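VWFA domain-containing protein (Alicyclobacillus acidocaldarius subsp. acidocaldarius, PDB 3RAG) is of unknown function but adopts a von Willebrand factor A fold and binds a sodium ion, probably at a metal-ion-dependent adhesion site. Local coordinates at residues Pro27-Ala30 with Ala31-His35; Thr87-Thr90 with Met91-Leu95; Asp113-Pro116 with Ala117-Ala120; Ile218-Ala221 with Ala222-Leu226. All coordinates share one frame; numbering follows the deposited sequence.

Contact 1 (Pro27-Ala30 with Ala31-His35)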
loop_
_atom_site.group_PDB
_atom_site.type_symbol
_atom_site.label_atom_id
_atom_site.label_comp_id
_atom_site.label_asym_id
_atom_site.label_seq_id
_atom_site.Cartn_x
_atom_site.Cartn_y
_atom_site.Cartn_z
ATOM N N PRO A 27 -3.436 7.203 -13.401
ATOM C CA PRO A 27 -3.036 6.835 -12.035
ATOM C C PRO A 27 -1.546 7.060 -11.780
ATOM O O PRO A 27 -1.127 7.100 -10.623
ATOM C CB PRO A 27 -3.371 5.328 -11.955
ATOM C CG PRO A 27 -3.327 4.852 -13.411
ATOM C CD PRO A 27 -3.898 6.047 -14.196
ATOM N N VAL A 28 -0.737 7.163 -12.837
ATOM C CA VAL A 28 0.674 7.444 -12.611
ATOM C C VAL A 28 0.827 8.823 -11.953
ATOM O O VAL A 28 1.598 9.006 -11.011
ATOM C CB VAL A 28 1.494 7.312 -13.902
ATOM C CG1 VAL A 28 2.984 7.660 -13.632
ATOM C CG2 VAL A 28 1.355 5.884 -14.423
ATOM N N GLU A 29 0.079 9.788 -12.451
ATOM C CA GLU A 29 0.079 11.128 -11.868
ATOM C C GLU A 29 -0.493 11.130 -10.447
ATOM O O GLU A 29 -0.013 11.861 -9.573
ATOM C CB GLU A 29 -0.728 12.065 -12.770
ATOM C CG GLU A 29 -0.073 13.374 -13.023
ATOM C CD GLU A 29 1.354 13.194 -13.477
ATOM O OE1 GLU A 29 2.247 13.832 -12.875
ATOM O OE2 GLU A 29 1.578 12.406 -14.424
ATOM N N ALA A 30 -1.530 10.326 -10.220
ATOM C CA ALA A 30 -2.113 10.204 -8.883
ATOM C C ALA A 30 -1.072 9.700 -7.896
ATOM O O ALA A 30 -0.971 10.190 -6.762
ATOM C CB ALA A 30 -3.348 9.265 -8.905
ATOM N N ALA A 31 -0.282 8.709 -8.319
ATOM C CA ALA A 31 0.739 8.153 -7.439
ATOM C C ALA A 31 1.830 9.189 -7.193
ATOM O O ALA A 31 2.366 9.288 -6.088
ATOM C CB ALA A 31 1.357 6.886 -8.053
ATOM N N ARG A 32 2.181 9.938 -8.231
ATOM C CA ARG A 32 3.210 10.977 -8.094
ATOM C C ARG A 32 2.738 12.032 -7.071
ATOM O O ARG A 32 3.504 12.455 -6.201
ATOM C CB ARG A 32 3.506 11.611 -9.461
ATOM C CG ARG A 32 4.733 12.519 -9.494
ATOM C CD ARG A 32 5.024 12.946 -10.942
ATOM N NE ARG A 32 5.544 11.817 -11.708
ATOM C CZ ARG A 32 5.041 11.378 -12.854
ATOM N NH1 ARG A 32 5.596 10.338 -13.462
ATOM N NH2 ARG A 32 3.997 11.978 -13.401
ATOM N N ARG A 33 1.474 12.446 -7.167
ATOM C CA ARG A 33 0.881 13.333 -6.149
ATOM C C ARG A 33 0.949 12.758 -4.742
ATOM O O ARG A 33 1.339 13.444 -3.796
ATOM C CB ARG A 33 -0.589 13.628 -6.458
ATOM C CG ARG A 33 -0.808 14.597 -7.594
ATOM C CD ARG A 33 -2.280 15.031 -7.684
ATOM N NE ARG A 33 -3.187 13.976 -8.145
ATOM C CZ ARG A 33 -3.378 13.654 -9.426
ATOM N NH1 ARG A 33 -2.707 14.279 -10.390
ATOM N NH2 ARG A 33 -4.236 12.699 -9.753
ATOM N N ALA A 34 0.525 11.507 -4.595
ATOM C CA ALA A 34 0.595 10.839 -3.293
ATOM C C ALA A 34 2.001 10.877 -2.700
ATOM O O ALA A 34 2.177 11.175 -1.509
ATOM C CB ALA A 34 0.107 9.396 -3.414
ATOM N N HIS A 35 2.996 10.549 -3.523
ATOM C CA HIS A 35 4.375 10.446 -3.053
ATOM C C HIS A 35 4.952 11.777 -2.571
ATOM O O HIS A 35 5.825 11.786 -1.708
ATOM C CB HIS A 35 5.268 9.801 -4.118
ATOM C CG HIS A 35 6.590 9.322 -3.587
ATOM N ND1 HIS A 35 6.690 8.447 -2.529
ATOM C CD2 HIS A 35 7.859 9.611 -3.963
ATOM C CE1 HIS A 35 7.968 8.203 -2.280
ATOM N NE2 HIS A 35 8.695 8.895 -3.136
#

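Contact 2 (Thr87-Thr90 with Met91-Leu95)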
loop_
_atom_site.group_PDB
_atom_site.type_symbol
_atom_site.label_atom_id
_atom_site.label_comp_id
_atom_site.label_asym_id
_atom_site.label_seq_id
_atom_site.Cartn_x
_atom_site.Cartn_y
_atom_site.Cartn_z
ATOM N N THR A 87 5.086 -4.837 1.751
ATOM C CA THR A 87 4.756 -3.832 2.767
ATOM C C THR A 87 5.952 -3.708 3.706
ATOM O O THR A 87 6.444 -2.607 3.968
ATOM C CB THR A 87 3.479 -4.208 3.537
ATOM O OG1 THR A 87 2.388 -4.262 2.614
ATOM C CG2 THR A 87 3.139 -3.168 4.624
ATOM N N HIS A 88 6.451 -4.845 4.179
ATOM C CA HIS A 88 7.647 -4.809 5.036
ATOM C C HIS A 88 8.911 -4.278 4.351
ATOM O O HIS A 88 9.652 -3.462 4.929
ATOM C CB HIS A 88 7.880 -6.172 5.703
ATOM C CG HIS A 88 6.922 -6.451 6.822
ATOM N ND1 HIS A 88 6.972 -5.781 8.028
ATOM C CD2 HIS A 88 5.879 -7.310 6.913
ATOM C CE1 HIS A 88 6.006 -6.221 8.816
ATOM N NE2 HIS A 88 5.329 -7.150 8.164
ATOM N N GLN A 89 9.171 -4.706 3.118
ATOM C CA GLN A 89 10.384 -4.257 2.469
ATOM C C GLN A 89 10.368 -2.754 2.167
ATOM O O GLN A 89 11.374 -2.080 2.352
ATOM C CB GLN A 89 10.674 -5.111 1.229
ATOM C CG GLN A 89 11.948 -4.804 0.530
ATOM C CD GLN A 89 12.253 -5.835 -0.551
ATOM O OE1 GLN A 89 11.729 -6.956 -0.519
ATOM N NE2 GLN A 89 13.092 -5.456 -1.515
ATOM N N THR A 90 9.237 -2.216 1.708
ATOM C CA THR A 90 9.168 -0.775 1.452
ATOM C C THR A 90 9.153 0.044 2.764
ATOM O O THR A 90 9.755 1.118 2.818
ATOM C CB THR A 90 7.942 -0.374 0.528
ATOM O OG1 THR A 90 6.711 -0.834 1.114
ATOM C CG2 THR A 90 8.093 -0.975 -0.881
HETATM N N MSE A 91 8.498 -0.464 3.813
HETATM C CA MSE A 91 8.559 0.181 5.143
HETATM C C MSE A 91 10.019 0.237 5.610
HETATM O O MSE A 91 10.520 1.276 6.056
HETATM C CB MSE A 91 7.647 -0.545 6.177
HETATM C CG MSE A 91 7.728 -0.035 7.657
HETATM SE SE MSE A 91 6.252 -0.395 8.701
HETATM C CE MSE A 91 5.532 -1.616 7.587
ATOM N N GLN A 92 10.724 -0.868 5.443
ATOM C CA GLN A 92 12.137 -0.906 5.828
ATOM C C GLN A 92 12.967 0.126 5.062
ATOM O O GLN A 92 13.738 0.861 5.660
ATOM C CB GLN A 92 12.733 -2.297 5.645
ATOM C CG GLN A 92 14.207 -2.341 6.060
ATOM C CD GLN A 92 14.862 -3.691 5.846
ATOM O OE1 GLN A 92 14.439 -4.485 5.003
ATOM N NE2 GLN A 92 15.912 -3.957 6.612
HETATM N N MSE A 93 12.809 0.191 3.739
HETATM C CA MSE A 93 13.543 1.182 2.957
HETATM C C MSE A 93 13.230 2.629 3.354
HETATM O O MSE A 93 14.133 3.474 3.444
HETATM C CB MSE A 93 13.332 0.951 1.441
HETATM C CG MSE A 93 14.101 -0.276 0.927
HETATM SE SE MSE A 93 13.909 -0.661 -0.846
HETATM C CE MSE A 93 12.220 -1.206 -0.926
ATOM N N THR A 94 11.952 2.920 3.589
ATOM C CA THR A 94 11.558 4.262 3.975
ATOM C C THR A 94 12.189 4.630 5.327
ATOM O O THR A 94 12.710 5.735 5.513
ATOM C CB THR A 94 10.023 4.378 4.060
ATOM O OG1 THR A 94 9.465 4.182 2.741
ATOM C CG2 THR A 94 9.612 5.747 4.576
ATOM N N LEU A 95 12.135 3.700 6.270
ATOM C CA LEU A 95 12.682 3.968 7.605
ATOM C C LEU A 95 14.211 4.096 7.594
ATOM O O LEU A 95 14.792 4.867 8.376
ATOM C CB LEU A 95 12.214 2.893 8.594
ATOM C CG LEU A 95 10.710 2.959 8.868
ATOM C CD1 LEU A 95 10.302 1.724 9.650
ATOM C CD2 LEU A 95 10.355 4.244 9.642
#

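Contact 3 (Asp113-Pro116 with Ala117-Ala120)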
loop_
_atom_site.group_PDB
_atom_site.type_symbol
_atom_site.label_atom_id
_atom_site.label_comp_id
_atom_site.label_asym_id
_atom_site.label_seq_id
_atom_site.Cartn_x
_atom_site.Cartn_y
_atom_site.Cartn_z
ATOM N N ASP A 113 29.036 6.173 6.275
ATOM C CA ASP A 113 30.218 6.794 6.871
ATOM C C ASP A 113 30.531 6.200 8.247
ATOM O O ASP A 113 31.538 6.548 8.863
ATOM C CB ASP A 113 30.009 8.304 7.045
ATOM C CG ASP A 113 29.730 9.023 5.733
ATOM O OD1 ASP A 113 30.484 8.811 4.760
ATOM O OD2 ASP A 113 28.757 9.811 5.681
ATOM N N LEU A 114 29.652 5.332 8.744
ATOM C CA LEU A 114 29.846 4.715 10.054
ATOM C C LEU A 114 30.624 3.421 9.914
ATOM O O LEU A 114 30.515 2.750 8.895
ATOM C CB LEU A 114 28.490 4.395 10.707
ATOM C CG LEU A 114 27.554 5.572 10.966
ATOM C CD1 LEU A 114 26.207 5.077 11.510
ATOM C CD2 LEU A 114 28.215 6.519 11.955
ATOM N N PRO A 115 31.379 3.052 10.957
ATOM C CA PRO A 115 32.019 1.734 10.939
ATOM C C PRO A 115 30.978 0.626 11.095
ATOM O O PRO A 115 29.897 0.870 11.648
ATOM C CB PRO A 115 32.975 1.778 12.140
ATOM C CG PRO A 115 32.444 2.827 13.036
ATOM C CD PRO A 115 31.681 3.815 12.178
ATOM N N PRO A 116 31.294 -0.577 10.593
ATOM C CA PRO A 116 30.412 -1.749 10.616
ATOM C C PRO A 116 29.641 -1.904 11.925
ATOM O O PRO A 116 28.436 -2.160 11.886
ATOM C CB PRO A 116 31.389 -2.911 10.435
ATOM C CG PRO A 116 32.465 -2.335 9.584
ATOM C CD PRO A 116 32.610 -0.895 10.002
ATOM N N ALA A 117 30.314 -1.743 13.059
ATOM C CA ALA A 117 29.671 -1.903 14.364
ATOM C C ALA A 117 28.546 -0.886 14.603
ATOM O O ALA A 117 27.492 -1.225 15.154
ATOM C CB ALA A 117 30.691 -1.815 15.463
ATOM N N ASP A 118 28.780 0.361 14.209
ATOM C CA ASP A 118 27.774 1.407 14.358
ATOM C C ASP A 118 26.671 1.222 13.332
ATOM O O ASP A 118 25.495 1.443 13.630
ATOM C CB ASP A 118 28.390 2.792 14.200
ATOM C CG ASP A 118 29.257 3.179 15.372
ATOM O OD1 ASP A 118 28.934 2.778 16.506
ATOM O OD2 ASP A 118 30.267 3.877 15.158
ATOM N N ARG A 119 27.043 0.817 12.122
ATOM C CA ARG A 119 26.039 0.561 11.091
ATOM C C ARG A 119 25.070 -0.519 11.551
ATOM O O ARG A 119 23.868 -0.463 11.266
ATOM C CB ARG A 119 26.682 0.167 9.756
ATOM C CG ARG A 119 27.102 1.353 8.894
ATOM C CD ARG A 119 27.286 0.953 7.425
ATOM N NE ARG A 119 28.258 -0.122 7.274
ATOM C CZ ARG A 119 29.534 0.067 6.946
ATOM N NH1 ARG A 119 29.984 1.296 6.722
ATOM N NH2 ARG A 119 30.354 -0.970 6.827
ATOM N N ALA A 120 25.601 -1.496 12.278
ATOM C CA ALA A 120 24.787 -2.569 12.846
ATOM C C ALA A 120 23.829 -2.062 13.927
ATOM O O ALA A 120 22.688 -2.526 14.028
ATOM C CB ALA A 120 25.688 -3.675 13.398
#

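Contact 4 (Ile218-Ala221 with Ala222-Leu226)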
loop_
_atom_site.group_PDB
_atom_site.type_symbol
_atom_site.label_atom_id
_atom_site.label_comp_id
_atom_site.label_asym_id
_atom_site.label_seq_id
_atom_site.Cartn_x
_atom_site.Cartn_y
_atom_site.Cartn_z
ATOM N N ILE A 218 -6.442 5.791 -6.337
ATOM C CA ILE A 218 -5.245 6.269 -5.664
ATOM C C ILE A 218 -5.469 7.644 -5.010
ATOM O O ILE A 218 -5.043 7.883 -3.886
ATOM C CB ILE A 218 -4.035 6.298 -6.627
ATOM C CG1 ILE A 218 -3.688 4.850 -7.025
ATOM C CG2 ILE A 218 -2.819 6.947 -5.955
ATOM C CD1 ILE A 218 -2.611 4.745 -8.112
ATOM N N ASP A 219 -6.112 8.556 -5.726
ATOM C CA ASP A 219 -6.420 9.873 -5.154
ATOM C C ASP A 219 -7.315 9.758 -3.901
ATOM O O ASP A 219 -7.094 10.424 -2.891
ATOM C CB ASP A 219 -7.125 10.742 -6.195
ATOM C CG ASP A 219 -6.141 11.323 -7.242
ATOM O OD1 ASP A 219 -4.982 11.652 -6.877
ATOM O OD2 ASP A 219 -6.552 11.455 -8.408
ATOM N N HIS A 220 -8.324 8.905 -3.973
ATOM C CA HIS A 220 -9.178 8.680 -2.800
ATOM C C HIS A 220 -8.358 8.139 -1.626
ATOM O O HIS A 220 -8.462 8.621 -0.493
ATOM C CB HIS A 220 -10.334 7.732 -3.172
ATOM C CG HIS A 220 -11.364 7.583 -2.091
ATOM N ND1 HIS A 220 -12.431 6.712 -2.203
ATOM C CD2 HIS A 220 -11.481 8.167 -0.875
ATOM C CE1 HIS A 220 -13.170 6.783 -1.110
ATOM N NE2 HIS A 220 -12.609 7.650 -0.282
ATOM N N ALA A 221 -7.513 7.153 -1.903
ATOM C CA ALA A 221 -6.645 6.585 -0.876
ATOM C C ALA A 221 -5.748 7.648 -0.229
ATOM O O ALA A 221 -5.599 7.696 0.986
ATOM C CB ALA A 221 -5.781 5.459 -1.481
ATOM N N ALA A 222 -5.151 8.506 -1.047
ATOM C CA ALA A 222 -4.249 9.518 -0.496
ATOM C C ALA A 222 -5.037 10.493 0.367
ATOM O O ALA A 222 -4.561 10.916 1.424
ATOM C CB ALA A 222 -3.522 10.263 -1.622
ATOM N N ASP A 223 -6.235 10.843 -0.094
ATOM C CA ASP A 223 -7.138 11.705 0.682
ATOM C C ASP A 223 -7.433 11.119 2.059
ATOM O O ASP A 223 -7.424 11.836 3.065
ATOM C CB ASP A 223 -8.472 11.943 -0.053
ATOM C CG ASP A 223 -8.375 13.032 -1.108
ATOM O OD1 ASP A 223 -7.261 13.547 -1.335
ATOM O OD2 ASP A 223 -9.405 13.373 -1.717
ATOM N N LEU A 224 -7.741 9.821 2.089
ATOM C CA LEU A 224 -8.030 9.122 3.342
ATOM C C LEU A 224 -6.841 9.177 4.284
ATOM O O LEU A 224 -7.006 9.423 5.488
ATOM C CB LEU A 224 -8.413 7.660 3.066
ATOM C CG LEU A 224 -9.804 7.459 2.458
ATOM C CD1 LEU A 224 -9.945 6.029 1.918
ATOM C CD2 LEU A 224 -10.869 7.770 3.491
ATOM N N LEU A 225 -5.645 8.940 3.748
ATOM C CA LEU A 225 -4.427 8.955 4.566
ATOM C C LEU A 225 -4.177 10.340 5.161
ATOM O O LEU A 225 -3.842 10.483 6.341
ATOM C CB LEU A 225 -3.205 8.482 3.749
ATOM C CG LEU A 225 -3.174 6.982 3.427
ATOM C CD1 LEU A 225 -2.182 6.661 2.295
ATOM C CD2 LEU A 225 -2.871 6.123 4.693
ATOM N N LEU A 226 -4.356 11.365 4.345
ATOM C CA LEU A 226 -4.126 12.730 4.801
ATOM C C LEU A 226 -5.174 13.176 5.829
ATOM O O LEU A 226 -4.840 13.854 6.799
ATOM C CB LEU A 226 -4.074 13.689 3.607
ATOM C CG LEU A 226 -2.915 13.412 2.632
ATOM C CD1 LEU A 226 -2.987 14.335 1.418
ATOM C CD2 LEU A 226 -1.547 13.526 3.303
#

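Contact 1 (Pro27-Ala30 with Ala31-His35)
Arg32 and Glu29, one helical turn apart, meet through their charged ends. Both carboxylate oxygens of Glu29 approach the one nitrogen NH2 of Arg32, OE1 at 2.6 Å and OE2 at 2.7 Å. The salt bridge is that to OE1, which lies at the edge of the guanidinium and in its plane. The two flat groups are nevertheless turned 44° against each other, and the hydrogen bond within this salt bridge is weak. The Arg32 chain starts with CG anti to the backbone N (chi1 -169°) and then bends at chi3, which brings its NH1 back to 3.7 Å from CG1 of Val28.

Arg33 goes to a different flank. Its guanidinium lies over the backbone of the preceding turn, with one face towards Glu29 O and towards Ala30 CA, the latter 3.4 Å from Arg33 NH2. That same NH2 makes a salt bridge to OD2 of Asp219 on helix 214-232. With an alanine in place of Arg33, Asp219 would probably lose its cationic mate and the joint between the two helices would be weakened.

The alanines face inward: Ala30 packs on Ile218, while Ala31 and Ala34 rest on Val41 of strand 40-46. This is the connecting helix of the beta-alpha-beta unit 10-17, 27-36, 40-46. Its chemistry is thus two-sided, small methyls against sheet and neighbouring helix, and charged chains beside them, Arg32 paired within its own helix and Arg33 bound to helix 214-232.

Contact 2 (Thr87-Thr90 with Met91-Leu95)
Thr90 and Thr94 meet at one carbonyl: Thr90 O accepts the backbone N of Thr94 at 2.9 Å. The hydroxyl OG1 of Thr94 lies 3.1 Å from the same Thr90 O. OG1 of Thr90 is hydrogen-bonded to Met86 O in the preceding turn and also lies against Asn42 OD1 on strand 40-46, two acceptors competing for one proton. It sits between the backbone N and the carbonyl carbon (chi1 56°), and the methyl CG2 is thereby left to approach CE of Met93 at 4.1 Å.

These residues belong to the long helix 79-106, which packs against strand 10-17 of the central sheet of this alpha/beta fold; Met91, Thr94 and Leu95 all lean on Ile10. Three more backbone acceptors are satisfied one turn on, Thr87 O by Met91 N, His88 O by Gln92 N at 2.9 Å and Gln89 O by Met93 N.

Polar side chains find their mates outside: Thr87 OG1 bonds to Ala83 O, and His88 ND1 to Glu130 OE2 on helix 116-132. Both selenomethionines curl back along the helix at chi3. CE of Met93 ends 3.5 Å from Gln89 O and 3.9 Å from Gln89 CG, while CE of Met91 touches CG2 of Thr87 at 4.1 Å.

Contact 3 (Asp113-Pro116 with Ala117-Ala120)
The guanidinium of Arg119 folds back over the prolines that start its helix. One face looks onto Pro116 N, which lies 3.9 Å above the plane and off towards the rim, and NH2 comes within 3.7 Å of CG in the Pro116 ring. Leu114 O approaches obliquely. It is 2.7 Å from NH1 of Arg119, but the angle is too poor for a hydrogen bond. A bend at chi3 (-57°) turns the arginine backwards along the chain.

The second flat group, the carboxylate of Asp118, brings OD2 to 3.2 Å from CG of Pro115 and lies alongside CD of the same ring. Its other oxygen, OD1, makes a salt bridge to Arg121 NH2.

This is the N-terminus of helix 116-132, at the outer end of the helical pair it forms with helix 79-106, well away from the sheet. Pro115 is the N-cap residue. Pro116, in the first turn, has no backbone N-H to donate, which suits a position where no carbonyl would receive it. Pro115 O takes a nearly straight bond from Arg119 N (2.9 Å, 166°) and a weak one from Asp118 N. An acidic side chain in this first turn, Asp118, would be expected to interact favourably with the positive end of the helix dipole.

Leu114 precedes the cap and turns toward the first turn of the helix. Its CB rests on Asp118 CB and on Arg119 CG, both at 3.8 Å. Leu114 and Arg119 occupy the positions that a hydrophobic staple joins, though here the partner is only the aliphatic part of an arginine.

Contact 4 (Ile218-Ala221 with Ala222-Leu226)
Leu224 N donates to His220 O at 2.9 Å, a bond with an N-H...O angle of 160° and the donor nearly along the C=O axis. Leu224 CG lies 3.4 Å from the same His220 O. Helix 214-232, which contains this turn, is one of those that flank the mixed sheet of the von Willebrand factor A fold. Ala221 and Leu225 rest on strands 10-17 and 135-142, and Leu224 reaches Ser175 and Ile177 of strand 172-179.

The main side-chain meeting is between His220 and Leu224. CG anti to the backbone N (chi1 -172°) directs the imidazole toward the next turn, where it crosses Leu224 at an oblique angle: its CD2 touches Leu224 CG and its NE2 touches Leu224 CD1, both at 3.8 Å. On the other flank of the ring, ND1 is hydrogen-bonded to Thr187 OG1, so that a polar tie and an aliphatic wall together would hold the ring's rotation. An alanine here removes that wall, and the imidazole would probably be freer to turn about its CB-CG bond, held by Thr187 OG1 at ND1, with a gap opened towards Ile177.

Further round the helix, Asp223 lays its carboxylate carbon CG 3.4 Å from Asp219 O, with its own backbone N bonded to that oxygen. On the side of helix 27-36, Ile218 and Ala222 pack against the neighbouring helix and Asp219 faces Arg33.

Small residues lie where the helix meets the sheet: Ala221 has only a methyl towards Val138, Cys140 and Ile177. One turn on, CG of Leu225 closes to 3.5 Å over Ala221 O.

How the contacts relate
Contacts 1 to 4 follow one another along the chain without overlap. Contacts 1 and 4 lie on adjacent helices, 27-36 and 214-232, with centres 10 Å apart, and touch directly by a salt bridge and by the packing of Ile218. Contact 2, on helix 79-106, is 19 Å from both between centres. Contact 3 starts the following helix, 116-132, and lies farthest out, about 31 Å from the chain's centre. The six-stranded sheet has its sodium-binding serines after strand 135-142 and Asp18 after strand 10-17, consistent with a circularly permuted von Willebrand factor A domain; the 1-4 helix interface joins the two sequence halves.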